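Local atomic coordinates of putative glucarate dehydratase (PDB entry 4IT1), a protein that probably catalyses the magnesium-dependent dehydration of D-glucarate to 5-dehydro-4-deoxy-D-glucarate, as a glucarate dehydratase of the mandelate racemase/muconate lactonizing enzyme family. Residues 176-181 and 429-434; 345-350 and 373-378; 295-300 and 325-330; 314-317 and 321-324. All coordinates share one frame; numbering follows the deposited sequence.

Interaction 1 (176-181 and 429-434)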
loop_
_atom_site.group_PDB
_atom_site.type_symbol
_atom_site.label_atom_id
_atom_site.label_comp_id
_atom_site.label_asym_id
_atom_site.label_seq_id
_atom_site.Cartn_x
_atom_site.Cartn_y
_atom_site.Cartn_z
ATOM N N GLN A 176 -35.490 -26.686 5.700
ATOM C CA GLN A 176 -34.649 -27.472 6.599
ATOM C C GLN A 176 -33.595 -28.285 5.854
ATOM O O GLN A 176 -33.780 -28.647 4.686
ATOM C CB GLN A 176 -35.514 -28.424 7.439
ATOM C CG GLN A 176 -36.455 -29.292 6.614
ATOM C CD GLN A 176 -37.065 -30.434 7.406
ATOM O OE1 GLN A 176 -38.286 -30.525 7.533
ATOM N NE2 GLN A 176 -36.219 -31.318 7.934
ATOM N N HIS A 177 -32.498 -28.569 6.550
ATOM C CA HIS A 177 -31.520 -29.555 6.114
ATOM C C HIS A 177 -32.146 -30.950 6.074
ATOM O O HIS A 177 -32.875 -31.342 6.993
ATOM C CB HIS A 177 -30.324 -29.567 7.064
ATOM C CG HIS A 177 -29.482 -28.332 6.995
ATOM N ND1 HIS A 177 -28.655 -28.051 5.928
ATOM C CD2 HIS A 177 -29.323 -27.312 7.870
ATOM C CE1 HIS A 177 -28.030 -26.908 6.145
ATOM N NE2 HIS A 177 -28.417 -26.439 7.317
ATOM N N VAL A 178 -31.865 -31.687 5.001
ATOM C CA VAL A 178 -32.222 -33.102 4.897
ATOM C C VAL A 178 -31.628 -33.863 6.087
ATOM O O VAL A 178 -30.484 -33.602 6.491
ATOM C CB VAL A 178 -31.734 -33.704 3.551
ATOM C CG1 VAL A 178 -30.238 -34.021 3.581
ATOM C CG2 VAL A 178 -32.553 -34.932 3.171
ATOM N N ASP A 179 -32.415 -34.781 6.655
ATOM C CA ASP A 179 -32.009 -35.546 7.845
ATOM C C ASP A 179 -31.182 -34.685 8.800
ATOM O O ASP A 179 -30.021 -34.994 9.093
ATOM C CB ASP A 179 -31.240 -36.815 7.446
ATOM C CG ASP A 179 -32.034 -37.714 6.500
ATOM O OD1 ASP A 179 -33.263 -37.526 6.351
ATOM O OD2 ASP A 179 -31.417 -38.615 5.898
ATOM N N SER A 180 -31.800 -33.597 9.261
ATOM C CA SER A 180 -31.136 -32.578 10.075
ATOM C C SER A 180 -30.808 -33.092 11.476
ATOM O O SER A 180 -31.647 -33.755 12.097
ATOM C CB SER A 180 -32.017 -31.330 10.171
ATOM O OG SER A 180 -31.329 -30.259 10.798
ATOM N N PRO A 181 -29.587 -32.787 11.974
ATOM C CA PRO A 181 -29.141 -33.214 13.303
ATOM C C PRO A 181 -29.485 -32.213 14.430
ATOM O O PRO A 181 -28.870 -32.257 15.505
ATOM C CB PRO A 181 -27.622 -33.329 13.127
ATOM C CG PRO A 181 -27.287 -32.307 12.090
ATOM C CD PRO A 181 -28.533 -32.020 11.281
ATOM N N VAL A 429 -21.236 -29.143 -3.050
ATOM C CA VAL A 429 -21.557 -30.003 -4.187
ATOM C C VAL A 429 -21.981 -31.393 -3.710
ATOM O O VAL A 429 -23.050 -31.871 -4.095
ATOM C CB VAL A 429 -20.392 -30.117 -5.203
ATOM C CG1 VAL A 429 -20.846 -30.877 -6.441
ATOM C CG2 VAL A 429 -19.866 -28.745 -5.593
ATOM N N ARG A 430 -21.150 -32.037 -2.885
ATOM C CA ARG A 430 -21.557 -33.303 -2.265
ATOM C C ARG A 430 -22.880 -33.126 -1.525
ATOM O O ARG A 430 -23.807 -33.930 -1.679
ATOM C CB ARG A 430 -20.490 -33.835 -1.308
ATOM C CG ARG A 430 -20.741 -35.286 -0.907
ATOM C CD ARG A 430 -19.484 -36.006 -0.421
ATOM N NE ARG A 430 -18.398 -36.068 -1.414
ATOM C CZ ARG A 430 -18.473 -36.670 -2.603
ATOM N NH1 ARG A 430 -17.424 -36.663 -3.411
ATOM N NH2 ARG A 430 -19.596 -37.258 -3.005
ATOM N N GLN A 431 -22.971 -32.048 -0.748
ATOM C CA GLN A 431 -24.160 -31.788 0.047
ATOM C C GLN A 431 -25.402 -31.718 -0.821
ATOM O O GLN A 431 -26.414 -32.326 -0.486
ATOM C CB GLN A 431 -23.989 -30.518 0.891
ATOM C CG GLN A 431 -25.095 -30.279 1.916
ATOM C CD GLN A 431 -25.221 -31.393 2.949
ATOM O OE1 GLN A 431 -24.233 -32.012 3.359
ATOM N NE2 GLN A 431 -26.448 -31.646 3.381
ATOM N N MET A 432 -25.330 -31.011 -1.951
ATOM C CA MET A 432 -26.485 -30.951 -2.856
ATOM C C MET A 432 -26.851 -32.330 -3.409
ATOM O O MET A 432 -28.017 -32.570 -3.753
ATOM C CB MET A 432 -26.277 -29.934 -3.991
ATOM C CG MET A 432 -27.469 -29.753 -4.932
ATOM S SD MET A 432 -29.062 -29.276 -4.189
ATOM C CE MET A 432 -28.846 -27.515 -4.061
ATOM N N GLN A 433 -25.865 -33.234 -3.482
ATOM C CA GLN A 433 -26.087 -34.563 -4.063
ATOM C C GLN A 433 -27.040 -35.415 -3.212
ATOM O O GLN A 433 -27.615 -36.386 -3.701
ATOM C CB GLN A 433 -24.756 -35.285 -4.356
ATOM C CG GLN A 433 -24.140 -34.864 -5.690
ATOM C CD GLN A 433 -22.691 -35.290 -5.900
ATOM O OE1 GLN A 433 -22.068 -35.925 -5.048
ATOM N NE2 GLN A 433 -22.142 -34.918 -7.052
ATOM N N ARG A 434 -27.233 -35.019 -1.956
ATOM C CA ARG A 434 -28.172 -35.706 -1.066
ATOM C C ARG A 434 -29.632 -35.389 -1.388
ATOM O O ARG A 434 -30.531 -36.149 -1.024
ATOM C CB ARG A 434 -27.844 -35.418 0.393
ATOM C CG ARG A 434 -26.467 -35.905 0.824
ATOM C CD ARG A 434 -25.902 -34.990 1.888
ATOM N NE ARG A 434 -25.237 -35.721 2.964
ATOM C CZ ARG A 434 -25.811 -36.059 4.119
ATOM N NH1 ARG A 434 -27.077 -35.740 4.367
ATOM N NH2 ARG A 434 -25.115 -36.725 5.032
HETATM O O HOH W 1 -28.338 -29.145 3.330
#

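Interaction 2 (345-350 and 373-378)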
loop_
_atom_site.group_PDB
_atom_site.type_symbol
_atom_site.label_atom_id
_atom_site.label_comp_id
_atom_site.label_asym_id
_atom_site.label_seq_id
_atom_site.Cartn_x
_atom_site.Cartn_y
_atom_site.Cartn_z
ATOM N N SER A 345 -19.299 -16.490 5.842
ATOM C CA SER A 345 -19.277 -17.522 6.896
ATOM C C SER A 345 -18.234 -17.239 7.974
ATOM O O SER A 345 -17.255 -17.974 8.133
ATOM C CB SER A 345 -19.091 -18.926 6.301
ATOM O OG SER A 345 -20.302 -19.385 5.724
ATOM N N HIS A 346 -18.464 -16.154 8.709
ATOM C CA HIS A 346 -17.482 -15.617 9.641
ATOM C C HIS A 346 -18.139 -15.223 10.962
ATOM O O HIS A 346 -19.368 -15.134 11.065
ATOM C CB HIS A 346 -16.809 -14.388 9.025
ATOM C CG HIS A 346 -17.754 -13.250 8.799
ATOM N ND1 HIS A 346 -17.860 -12.189 9.671
ATOM C CD2 HIS A 346 -18.670 -13.031 7.825
ATOM C CE1 HIS A 346 -18.785 -11.356 9.233
ATOM N NE2 HIS A 346 -19.293 -11.843 8.115
ATOM N N LEU A 347 -17.303 -14.976 11.963
ATOM C CA LEU A 347 -17.772 -14.483 13.245
ATOM C C LEU A 347 -17.322 -13.042 13.485
ATOM O O LEU A 347 -16.735 -12.401 12.602
ATOM C CB LEU A 347 -17.315 -15.404 14.380
ATOM C CG LEU A 347 -17.831 -16.850 14.342
ATOM C CD1 LEU A 347 -17.223 -17.645 15.486
ATOM C CD2 LEU A 347 -19.353 -16.942 14.378
ATOM N N GLY A 348 -17.603 -12.555 14.690
ATOM C CA GLY A 348 -17.364 -11.171 15.072
ATOM C C GLY A 348 -15.949 -10.667 14.894
ATOM O O GLY A 348 -15.755 -9.494 14.558
ATOM N N ILE A 349 -14.965 -11.539 15.133
ATOM C CA ILE A 349 -13.556 -11.181 14.964
ATOM C C ILE A 349 -13.302 -10.701 13.529
ATOM O O ILE A 349 -12.818 -9.583 13.309
ATOM C CB ILE A 349 -12.601 -12.350 15.309
ATOM C CG1 ILE A 349 -12.788 -12.796 16.765
ATOM C CG2 ILE A 349 -11.153 -11.955 15.031
ATOM C CD1 ILE A 349 -11.888 -13.936 17.202
ATOM N N SER A 350 -13.648 -11.543 12.559
ATOM C CA SER A 350 -13.529 -11.177 11.153
ATOM C C SER A 350 -14.264 -9.871 10.867
ATOM O O SER A 350 -13.719 -8.971 10.218
ATOM C CB SER A 350 -14.057 -12.299 10.250
ATOM O OG SER A 350 -13.125 -13.364 10.174
ATOM N N PRO A 373 -25.961 -11.751 9.890
ATOM C CA PRO A 373 -27.362 -12.091 10.157
ATOM C C PRO A 373 -27.697 -13.591 10.196
ATOM O O PRO A 373 -28.705 -13.981 10.802
ATOM C CB PRO A 373 -28.124 -11.429 8.991
ATOM C CG PRO A 373 -27.159 -10.514 8.318
ATOM C CD PRO A 373 -25.863 -10.527 9.078
ATOM N N TRP A 374 -26.874 -14.417 9.551
ATOM C CA TRP A 374 -27.150 -15.857 9.458
ATOM C C TRP A 374 -26.639 -16.628 10.657
ATOM O O TRP A 374 -27.233 -17.639 11.038
ATOM C CB TRP A 374 -26.595 -16.440 8.155
ATOM C CG TRP A 374 -27.283 -15.867 6.972
ATOM C CD1 TRP A 374 -26.778 -14.955 6.096
ATOM C CD2 TRP A 374 -28.631 -16.126 6.553
ATOM N NE1 TRP A 374 -27.719 -14.644 5.135
ATOM C CE2 TRP A 374 -28.864 -15.353 5.392
ATOM C CE3 TRP A 374 -29.657 -16.951 7.035
ATOM C CZ2 TRP A 374 -30.090 -15.375 4.702
ATOM C CZ3 TRP A 374 -30.874 -16.973 6.348
ATOM C CH2 TRP A 374 -31.081 -16.182 5.200
ATOM N N GLN A 375 -25.539 -16.150 11.242
ATOM C CA GLN A 375 -24.955 -16.777 12.424
ATOM C C GLN A 375 -25.934 -16.755 13.594
ATOM O O GLN A 375 -26.566 -15.730 13.873
ATOM C CB GLN A 375 -23.616 -16.128 12.789
ATOM C CG GLN A 375 -22.398 -16.895 12.289
ATOM C CD GLN A 375 -22.521 -17.356 10.843
ATOM O OE1 GLN A 375 -22.781 -18.531 10.576
ATOM N NE2 GLN A 375 -22.349 -16.431 9.903
ATOM N N GLU A 376 -26.071 -17.905 14.249
ATOM C CA GLU A 376 -27.075 -18.090 15.289
ATOM C C GLU A 376 -26.732 -17.332 16.570
ATOM O O GLU A 376 -25.567 -17.311 16.987
ATOM C CB GLU A 376 -27.310 -19.584 15.559
ATOM C CG GLU A 376 -28.040 -20.313 14.430
ATOM C CD GLU A 376 -29.528 -19.985 14.338
ATOM O OE1 GLU A 376 -30.203 -20.525 13.437
ATOM O OE2 GLU A 376 -30.039 -19.195 15.159
ATOM N N PRO A 377 -27.750 -16.695 17.189
ATOM C CA PRO A 377 -27.619 -15.881 18.398
ATOM C C PRO A 377 -26.701 -16.469 19.472
ATOM O O PRO A 377 -25.974 -15.725 20.124
ATOM C CB PRO A 377 -29.056 -15.809 18.919
ATOM C CG PRO A 377 -29.891 -15.854 17.687
ATOM C CD PRO A 377 -29.137 -16.674 16.675
ATOM N N ASP A 378 -26.719 -17.788 19.636
ATOM C CA ASP A 378 -25.988 -18.436 20.733
ATOM C C ASP A 378 -24.571 -18.903 20.386
ATOM O O ASP A 378 -23.869 -19.450 21.243
ATOM C CB ASP A 378 -26.806 -19.610 21.294
ATOM C CG ASP A 378 -27.200 -20.618 20.227
ATOM O OD1 ASP A 378 -27.949 -20.248 19.291
ATOM O OD2 ASP A 378 -26.766 -21.786 20.337
HETATM O O HOH W 2 -21.162 -14.355 9.219
#

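Interaction 3 (295-300 and 325-330)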
loop_
_atom_site.group_PDB
_atom_site.type_symbol
_atom_site.label_atom_id
_atom_site.label_comp_id
_atom_site.label_asym_id
_atom_site.label_seq_id
_atom_site.Cartn_x
_atom_site.Cartn_y
_atom_site.Cartn_z
ATOM N N THR A 295 -8.900 -11.721 -7.457
ATOM C CA THR A 295 -8.777 -12.205 -6.086
ATOM C C THR A 295 -7.346 -12.102 -5.584
ATOM O O THR A 295 -7.078 -12.440 -4.431
ATOM C CB THR A 295 -9.251 -13.668 -5.933
ATOM O OG1 THR A 295 -8.400 -14.538 -6.701
ATOM C CG2 THR A 295 -10.690 -13.828 -6.390
ATOM N N ASP A 296 -6.430 -11.648 -6.443
ATOM C CA ASP A 296 -5.036 -11.410 -6.041
ATOM C C ASP A 296 -4.393 -10.380 -6.959
ATOM O O ASP A 296 -5.002 -9.949 -7.941
ATOM C CB ASP A 296 -4.211 -12.719 -5.982
ATOM C CG ASP A 296 -3.895 -13.304 -7.370
ATOM O OD1 ASP A 296 -3.563 -12.556 -8.318
ATOM O OD2 ASP A 296 -3.954 -14.535 -7.504
ATOM N N PHE A 297 -3.162 -9.992 -6.648
ATOM C CA PHE A 297 -2.527 -8.882 -7.345
ATOM C C PHE A 297 -2.219 -9.131 -8.825
ATOM O O PHE A 297 -2.272 -8.204 -9.636
ATOM C CB PHE A 297 -1.310 -8.375 -6.568
ATOM C CG PHE A 297 -1.677 -7.650 -5.301
ATOM C CD1 PHE A 297 -2.037 -6.302 -5.333
ATOM C CD2 PHE A 297 -1.690 -8.316 -4.077
ATOM C CE1 PHE A 297 -2.393 -5.633 -4.169
ATOM C CE2 PHE A 297 -2.037 -7.648 -2.908
ATOM C CZ PHE A 297 -2.389 -6.305 -2.953
ATOM N N ASP A 298 -1.926 -10.380 -9.180
ATOM C CA ASP A 298 -1.676 -10.734 -10.578
ATOM C C ASP A 298 -2.959 -10.671 -11.391
ATOM O O ASP A 298 -2.967 -10.172 -12.511
ATOM C CB ASP A 298 -1.045 -12.125 -10.683
ATOM C CG ASP A 298 0.259 -12.228 -9.923
ATOM O OD1 ASP A 298 1.145 -11.367 -10.124
ATOM O OD2 ASP A 298 0.401 -13.170 -9.118
ATOM N N GLU A 299 -4.046 -11.164 -10.813
ATOM C CA GLU A 299 -5.362 -11.065 -11.439
ATOM C C GLU A 299 -5.776 -9.603 -11.645
ATOM O O GLU A 299 -6.396 -9.267 -12.666
ATOM C CB GLU A 299 -6.400 -11.838 -10.621
ATOM C CG GLU A 299 -6.164 -13.350 -10.632
ATOM C CD GLU A 299 -7.133 -14.126 -9.745
ATOM O OE1 GLU A 299 -6.951 -15.357 -9.599
ATOM O OE2 GLU A 299 -8.075 -13.518 -9.186
ATOM N N PHE A 300 -5.416 -8.743 -10.687
ATOM C CA PHE A 300 -5.700 -7.307 -10.773
ATOM C C PHE A 300 -5.045 -6.724 -12.031
ATOM O O PHE A 300 -5.708 -6.039 -12.807
ATOM C CB PHE A 300 -5.225 -6.578 -9.507
ATOM C CG PHE A 300 -5.442 -5.076 -9.528
ATOM C CD1 PHE A 300 -4.536 -4.227 -10.172
ATOM C CD2 PHE A 300 -6.537 -4.506 -8.879
ATOM C CE1 PHE A 300 -4.733 -2.855 -10.188
ATOM C CE2 PHE A 300 -6.737 -3.132 -8.884
ATOM C CZ PHE A 300 -5.835 -2.305 -9.539
ATOM N N THR A 325 -4.825 -5.140 1.961
ATOM C CA THR A 325 -6.136 -4.617 1.577
ATOM C C THR A 325 -6.118 -3.090 1.319
ATOM O O THR A 325 -6.834 -2.593 0.436
ATOM C CB THR A 325 -7.192 -4.981 2.636
ATOM O OG1 THR A 325 -7.330 -6.407 2.696
ATOM C CG2 THR A 325 -8.532 -4.396 2.296
ATOM N N GLN A 326 -5.293 -2.367 2.076
ATOM C CA GLN A 326 -5.144 -0.924 1.903
ATOM C C GLN A 326 -4.405 -0.652 0.601
ATOM O O GLN A 326 -4.799 0.221 -0.184
ATOM C CB GLN A 326 -4.367 -0.306 3.069
ATOM C CG GLN A 326 -5.044 -0.410 4.423
ATOM C CD GLN A 326 -4.313 0.387 5.482
ATOM O OE1 GLN A 326 -4.467 1.605 5.576
ATOM N NE2 GLN A 326 -3.511 -0.295 6.283
ATOM N N THR A 327 -3.336 -1.412 0.376
ATOM C CA THR A 327 -2.633 -1.385 -0.904
ATOM C C THR A 327 -3.612 -1.613 -2.043
ATOM O O THR A 327 -3.640 -0.831 -2.991
ATOM C CB THR A 327 -1.507 -2.421 -0.959
ATOM O OG1 THR A 327 -0.647 -2.218 0.159
ATOM C CG2 THR A 327 -0.691 -2.250 -2.236
ATOM N N LEU A 328 -4.433 -2.659 -1.935
ATOM C CA LEU A 328 -5.440 -2.898 -2.956
ATOM C C LEU A 328 -6.360 -1.686 -3.151
ATOM O O LEU A 328 -6.609 -1.280 -4.289
ATOM C CB LEU A 328 -6.265 -4.170 -2.687
ATOM C CG LEU A 328 -7.401 -4.414 -3.701
ATOM C CD1 LEU A 328 -6.913 -4.598 -5.147
ATOM C CD2 LEU A 328 -8.280 -5.570 -3.270
ATOM N N ALA A 329 -6.877 -1.119 -2.057
ATOM C CA ALA A 329 -7.799 0.025 -2.162
ATOM C C ALA A 329 -7.147 1.181 -2.930
ATOM O O ALA A 329 -7.763 1.785 -3.809
ATOM C CB ALA A 329 -8.267 0.480 -0.786
ATOM N N LYS A 330 -5.890 1.452 -2.597
ATOM C CA LYS A 330 -5.099 2.488 -3.244
ATOM C C LYS A 330 -4.902 2.197 -4.730
ATOM O O LYS A 330 -4.921 3.114 -5.566
ATOM C CB LYS A 330 -3.747 2.617 -2.536
ATOM C CG LYS A 330 -2.827 3.703 -3.069
ATOM C CD LYS A 330 -3.443 5.082 -2.899
ATOM C CE LYS A 330 -2.494 6.157 -3.393
ATOM N NZ LYS A 330 -3.170 7.478 -3.467
#

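Interaction 4 (314-317 and 321-324)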
loop_
_atom_site.group_PDB
_atom_site.type_symbol
_atom_site.label_atom_id
_atom_site.label_comp_id
_atom_site.label_asym_id
_atom_site.label_seq_id
_atom_site.Cartn_x
_atom_site.Cartn_y
_atom_site.Cartn_z
ATOM N N ALA A 314 -12.891 -6.480 -2.115
ATOM C CA ALA A 314 -11.791 -6.983 -1.301
ATOM C C ALA A 314 -12.292 -7.854 -0.144
ATOM O O ALA A 314 -13.481 -7.845 0.186
ATOM C CB ALA A 314 -10.952 -5.826 -0.776
ATOM N N ASP A 315 -11.369 -8.598 0.456
ATOM C CA ASP A 315 -11.645 -9.554 1.531
ATOM C C ASP A 315 -10.291 -9.814 2.158
ATOM O O ASP A 315 -9.420 -10.425 1.531
ATOM C CB ASP A 315 -12.232 -10.849 0.962
ATOM C CG ASP A 315 -12.674 -11.835 2.038
ATOM O OD1 ASP A 315 -11.990 -11.960 3.077
ATOM O OD2 ASP A 315 -13.713 -12.504 1.822
ATOM N N HIS A 316 -10.099 -9.321 3.381
ATOM C CA HIS A 316 -8.769 -9.294 3.976
ATOM C C HIS A 316 -8.240 -10.702 4.237
ATOM O O HIS A 316 -7.029 -10.898 4.385
ATOM C CB HIS A 316 -8.767 -8.471 5.270
ATOM C CG HIS A 316 -9.463 -9.137 6.418
ATOM N ND1 HIS A 316 -10.827 -9.053 6.611
ATOM C CD2 HIS A 316 -8.984 -9.895 7.433
ATOM C CE1 HIS A 316 -11.157 -9.728 7.699
ATOM N NE2 HIS A 316 -10.057 -10.250 8.216
ATOM N N HIS A 317 -9.157 -11.666 4.293
ATOM C CA HIS A 317 -8.809 -13.043 4.617
ATOM C C HIS A 317 -7.905 -13.656 3.571
ATOM O O HIS A 317 -6.928 -14.325 3.911
ATOM C CB HIS A 317 -10.058 -13.895 4.763
ATOM C CG HIS A 317 -10.957 -13.457 5.872
ATOM N ND1 HIS A 317 -12.217 -12.949 5.649
ATOM C CD2 HIS A 317 -10.782 -13.460 7.215
ATOM C CE1 HIS A 317 -12.783 -12.661 6.807
ATOM N NE2 HIS A 317 -11.932 -12.959 7.772
ATOM N N GLY A 321 -4.365 -9.964 4.363
ATOM C CA GLY A 321 -4.438 -9.142 5.568
ATOM C C GLY A 321 -4.857 -7.694 5.362
ATOM O O GLY A 321 -5.347 -7.309 4.295
ATOM N N LEU A 322 -4.640 -6.888 6.395
ATOM C CA LEU A 322 -5.230 -5.556 6.461
ATOM C C LEU A 322 -4.442 -4.524 5.673
ATOM O O LEU A 322 -5.032 -3.723 4.955
ATOM C CB LEU A 322 -5.432 -5.126 7.918
ATOM C CG LEU A 322 -6.281 -6.066 8.789
ATOM C CD1 LEU A 322 -6.401 -5.525 10.202
ATOM C CD2 LEU A 322 -7.669 -6.317 8.209
ATOM N N ARG A 323 -3.120 -4.562 5.791
ATOM C CA ARG A 323 -2.264 -3.637 5.067
ATOM C C ARG A 323 -2.266 -3.899 3.562
ATOM O O ARG A 323 -2.189 -2.953 2.768
ATOM C CB ARG A 323 -0.841 -3.640 5.628
ATOM C CG ARG A 323 -0.725 -2.867 6.933
ATOM C CD ARG A 323 0.699 -2.828 7.467
ATOM N NE ARG A 323 0.731 -2.203 8.789
ATOM C CZ ARG A 323 1.789 -2.173 9.597
ATOM N NH1 ARG A 323 2.938 -2.735 9.241
ATOM N NH2 ARG A 323 1.699 -1.570 10.774
ATOM N N ASP A 324 -2.365 -5.174 3.181
ATOM C CA ASP A 324 -2.449 -5.560 1.771
ATOM C C ASP A 324 -3.762 -5.080 1.163
ATOM O O ASP A 324 -3.807 -4.670 -0.001
ATOM C CB ASP A 324 -2.305 -7.085 1.604
ATOM C CG ASP A 324 -0.851 -7.554 1.619
ATOM O OD1 ASP A 324 0.077 -6.715 1.679
ATOM O OD2 ASP A 324 -0.633 -8.782 1.563
#

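Interaction 1 (176-181 and 429-434)
Val178 and Arg434 meet through one methyl and one guanidinium nitrogen: CG1 of Val178 lies 3.7 Å from NH1 of Arg434, at the edge of the guanidinium and in its plane. The bends of the arginine chain at chi2 and chi3 bring that edge to the valine. Valine suits this place because its side chain already starts out toward Arg434, and its CG1, lodged between the backbone N and the carbonyl carbon (chi1 79°), carries a compact apolar surface forward. Beside this pair, Asp179 OD2 stays 5.4 Å from Arg434 NH1, a distance at which opposite charges may attract mildly but form no salt bridge. The other link is made by water. One molecule sits 2.8 Å from ND1 of His177, in the plane of the imidazole, and accepts a hydrogen bond of 3.1 Å from NE2 of Gln431. No direct hydrogen bond crosses between the segments. The contact joins the long loop that follows strand 163-170, the first strand of the barrel, to helix 428-433 near the C terminus, well away from the metal site. Behind this first shell, His177 NE2 is hydrogen-bonded to the carbonyl O of Asp37, which fixes the imidazole for the water, while the backbone N of Val178 is bonded to the hydroxyl of Tyr435, the next residue after Arg434.

Interaction 2 (345-350 and 373-378)
Leu347 and Gln375 supply the apolar part of this buried contact. The two side chains cross at about a right angle, and CD2 of Leu347 touches CG of Gln375 at 3.7 Å. With CG anti to the carbonyl carbon (chi1 -62°), the branched end of the leucine comes nearer Gln375. Leucine fits because it sets an apolar methyl against the glutamine's methylene in a buried place. The same Gln375 CG also rests 3.7 Å from the carbonyl O of His346.

The polar part runs through a water molecule. It donates to His346 O at 2.7 Å and lies beside Gln375 NE2 in a weak, doubtfully short bond. It also sits 3.1 Å above one face of the His346 ring, toward its rim. With an alanine at Gln375, the water would probably lose its amide partner and Leu347 CD2 the methylene it rests on.

Two hydrogen bonds hold the imidazole of His346. Within 345-350, ND1 donates to Leu347 O (3.1 Å, 157°) from 41° above the carbonyl plane; outside it, NE2 is bonded to Thr370 OG1. Leu347 takes the N-cap position of helix 348-360, whose first turn is met by carboxylates: Glu69 bonds the backbone N of Leu347 and of Ser350, and Glu380 that of Gly348.

A loop leading from a strand end to a helix start beside the pocket is characteristic of a beta/alpha barrel: the side chain of Ser345 is about 5 Å from a bound tartrate, and His342, the predicted proton acceptor, lies just upstream.

Interaction 3 (295-300 and 325-330)
Thr327 CG2 approaches the Phe297 ring obliquely, 4.3 Å from CE1. The methyl serves the packing, while the hydroxyl turns to its own helix and bonds the carbonyl O of Arg323, so threonine can present an apolar group here with its polar atom satisfied. The start of the helix that carries Phe297 is set by Asp296, whose OD1 caps Glu299 N with a nearly straight bond of 2.9 Å (172°). Leu328 carries most of the contact on its helix. Its backbone N comes to the edge of the Phe297 ring, 4.2 Å from CE1, and its CB lies close to the same carbon. Further out, Leu328 CD1 packs against Phe300 CD2 at 3.8 Å. Both residues hold CG opposite the backbone N (chi1 176° for Leu328, 178° for Phe300), so that the two side chains reach each other obliquely between the helices. Leu328 also touches Val312 and Ala314 of strand 311-314, filling the layer between helices and barrel wall. Lys330 of the second subunit makes a cation-pi contact with Phe297. With no hydrogen bond across these segments, the contact rests on van der Waals packing of apolar groups, which specifies the spacing less sharply than directional bonds would.

Interaction 4 (314-317 and 321-324)
The carbonyl O of His316 is gripped by two donors: the backbone N of Gly321, and the hydroxyl of Ser134 on helix 128-148. The first bond is 2.8 Å long with an N-H...O angle of 142°, and the donor lies in the carbonyl plane. It closes a six-residue, pi-type turn around the short helix 316-319. Gly321, the N-cap of the next helix, has a positive phi (104°), and a beta carbon there would be jammed against the preceding carbonyl O, which explains why the chain uses glycine.

The side chains of His316 and Leu322 run side by side, pointing the same way. CD2 of Leu322 lies 3.8 Å from CG of His316 and equally close to its CB. Leucine suits these buried, apolar surroundings, where it also touches Val138 and Val357. The imidazole owes its place to chi1 of 72°, which sets CG between the backbone N and the carbonyl carbon, and its CE1 sits 3.3 Å above one face of the His317 ring, offset toward the rim.

All this lies where strand 311-314 of the beta/alpha barrel gives way to helix 322-334. There Asp315 accepts twice at OD1. His317 ND1 reaches the syn lone pair at 2.8 Å, tilted from its own ring plane. As N-cap of the short helix, Asp315 also accepts from His317 N, on the anti side of OD1, at 3.1 Å. OD2 is bonded to ND1 of His342, the predicted proton acceptor, consistent with the His-Asp dyad of this superfamily. His317 NE2, in turn, is bonded to Ser350 OG on helix 348-360.

How the interactions relate
Interaction 1 opens first, in the loop after strand 163-170, and closes last, near the C terminus, so its span encloses the other three. Within it, interaction 3 begins at 295-300 and ends at 325-330, with interaction 4 wholly inside; both use helix 322-334, and Phe297 CZ lies 3.7 Å from Asp324 O where they meet. Interaction 2 follows in series, from the start of helix 348-360 to the loop beyond it. No spans cross. Interactions 2 and 4 also pack together, Ser350 O lying 3.7 Å from His316 CE1, which joins the region after strand 311-314 to helix 348-360, whereas interaction 1 stands apart, its centre about 21 Å from that of interaction 2.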